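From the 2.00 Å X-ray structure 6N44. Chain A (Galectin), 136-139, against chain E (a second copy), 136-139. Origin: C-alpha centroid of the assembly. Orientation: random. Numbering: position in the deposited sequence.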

ATOM      1  N   VAL A 136       6.981  -3.580  11.732  1.00  7.54           N
ATOM      2  CA  VAL A 136       5.877  -4.090  10.930  1.00  6.08           C
ATOM      3  C   VAL A 136       4.856  -2.965  10.882  1.00 12.33           C
ATOM      4  O   VAL A 136       4.370  -2.525  11.927  1.00 11.04           O
ATOM      5  CB  VAL A 136       5.246  -5.361  11.524  1.00  7.87           C
ATOM      6  CG1 VAL A 136       4.041  -5.819  10.672  1.00  8.53           C
ATOM      7  CG2 VAL A 136       6.288  -6.491  11.686  1.00  6.86           C
ATOM      8  N   ASP A 137       4.559  -2.474   9.688  1.00  8.65           N
ATOM      9  CA  ASP A 137       3.621  -1.385   9.535  1.00  8.05           C
ATOM     10  C   ASP A 137       2.540  -1.798   8.558  1.00 10.67           C
ATOM     11  O   ASP A 137       2.792  -2.556   7.616  1.00 10.13           O
ATOM     12  CB  ASP A 137       4.323  -0.120   9.044  1.00 10.42           C
ATOM     13  CG  ASP A 137       5.249   0.450  10.077  1.00 13.73           C
ATOM     14  OD1 ASP A 137       4.732   1.003  11.065  1.00 16.25           O
ATOM     15  OD2 ASP A 137       6.490   0.337   9.919  1.00 15.79           O
ATOM     16  N   THR A 138       1.328  -1.293   8.785  1.00 10.40           N
ATOM     17  CA  THR A 138       0.216  -1.574   7.893  1.00  8.23           C
ATOM     18  C   THR A 138      -0.533  -0.284   7.578  1.00 13.83           C
ATOM     19  O   THR A 138      -0.587   0.649   8.385  1.00 10.08           O
ATOM     20  CB  THR A 138      -0.752  -2.613   8.486  1.00 13.27           C
ATOM     21  OG1 THR A 138      -1.406  -2.057   9.630  1.00 17.15           O
ATOM     22  CG2 THR A 138      -0.021  -3.910   8.900  1.00  8.63           C
ATOM     23  N   LEU A 139      -1.100  -0.249   6.381  1.00 12.66           N
ATOM     24  CA  LEU A 139      -1.920   0.859   5.915  1.00 15.71           C
ATOM     25  C   LEU A 139      -2.847   0.353   4.795  1.00 13.97           C
ATOM     26  O   LEU A 139      -4.042   0.666   4.808  1.00 22.31           O
ATOM     27  CB  LEU A 139      -1.056   2.021   5.415  1.00 12.91           C
ATOM     28  CG  LEU A 139      -1.836   3.274   5.052  1.00 17.03           C
ATOM     29  CD1 LEU A 139      -2.444   3.908   6.310  1.00 14.41           C
ATOM     30  CD2 LEU A 139      -0.941   4.259   4.296  1.00 13.92           C
TER
ATOM     31  N   VAL E 136      -3.659  12.309   6.960  1.00  9.00           N
ATOM     32  CA  VAL E 136      -2.920  11.964   5.747  1.00  8.35           C
ATOM     33  C   VAL E 136      -1.819  11.019   6.198  1.00 10.30           C
ATOM     34  O   VAL E 136      -1.039  11.365   7.087  1.00  5.74           O
ATOM     35  CB  VAL E 136      -2.293  13.192   5.047  1.00 10.19           C
ATOM     36  CG1 VAL E 136      -1.578  12.772   3.752  1.00 10.50           C
ATOM     37  CG2 VAL E 136      -3.331  14.279   4.766  1.00  9.23           C
ATOM     38  N   ASP E 137      -1.765   9.830   5.609  1.00  9.35           N
ATOM     39  CA  ASP E 137      -0.781   8.828   5.974  1.00 10.67           C
ATOM     40  C   ASP E 137      -0.164   8.254   4.720  1.00 10.60           C
ATOM     41  O   ASP E 137      -0.834   8.135   3.692  1.00 10.84           O
ATOM     42  CB  ASP E 137      -1.395   7.691   6.786  1.00 10.18           C
ATOM     43  CG  ASP E 137      -1.736   8.115   8.180  1.00 14.40           C
ATOM     44  OD1 ASP E 137      -0.799   8.324   8.978  1.00 17.03           O
ATOM     45  OD2 ASP E 137      -2.935   8.246   8.475  1.00 15.79           O
ATOM     46  N   THR E 138       1.119   7.898   4.813  1.00  8.28           N
ATOM     47  CA  THR E 138       1.813   7.249   3.713  1.00 10.31           C
ATOM     48  C   THR E 138       2.603   6.060   4.245  1.00 12.58           C
ATOM     49  O   THR E 138       2.998   6.028   5.415  1.00 11.29           O
ATOM     50  CB  THR E 138       2.761   8.215   2.961  1.00 11.58           C
ATOM     51  OG1 THR E 138       3.836   8.601   3.819  1.00 17.10           O
ATOM     52  CG2 THR E 138       2.028   9.485   2.496  1.00 12.15           C
ATOM     53  N   LEU E 139       2.838   5.086   3.366  1.00 12.33           N
ATOM     54  CA  LEU E 139       3.654   3.907   3.686  1.00 13.53           C
ATOM     55  C   LEU E 139       4.293   3.370   2.406  1.00 16.30           C
ATOM     56  O   LEU E 139       3.605   3.285   1.375  1.00 16.21           O
ATOM     57  CB  LEU E 139       2.809   2.806   4.353  1.00 11.38           C
ATOM     58  CG  LEU E 139       3.590   1.596   4.875  1.00 15.67           C
ATOM     59  CD1 LEU E 139       4.631   2.058   5.895  1.00 12.44           C
ATOM     60  CD2 LEU E 139       2.684   0.542   5.500  1.00 12.42           C
TER

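Two copies of the same segment can pack against each other reciprocally, one apolar side chain from each reaching across to the backbone of the other. The 136-139 stretches of this galectin are a compact example. No hydrogen bond links them; the contact is van der Waals packing centred on a pair of leucines, Leu A139 and Leu E139, whose CA atoms lie 6.7 Å apart.

Both leucines point toward the opposing stretch from CA to CB and adopt nearly the same conformation, chi1 t with chi2 p (-174° and 68° in Leu A139, -173° and 58° in Leu E139). This is a common leucine rotamer, so no unusual side-chain conformation is needed. Both methyls lie close to the aspartate CB, and CD2 also lies against the backbone. CD2 of Leu E139 lies 3.8 Å from O of Asp A137 and 3.9 Å from C of Thr A138, while its CD1 lies 3.8 Å from CB of Asp A137. The reverse contacts match closely: CD2 of Leu A139 is 3.9 Å from O of Asp E137, and its CD1 is 4.0 Å from CB of Asp E137. Between the leucines themselves, CD2 of Leu A139 packs 4.0 Å from CB of Leu E139.

The two leucines account for 160 of the 232 Å² buried. Asp A137 and Asp E137 also point toward the partner, yet contribute chiefly a CB methylene and a backbone carbonyl; with chi1 m, the carboxylate lies farther from the leucine CD1 than CB does, so the methylene makes the closer contact, leaving the charge unpaired across this contact. Strand alternation turns Thr A138 and Thr E138 away, so their hydroxyls take no part and it is their backbone that meets leucine; both have chi1 p. Val A136 and Val E136, both t, lie out of reach.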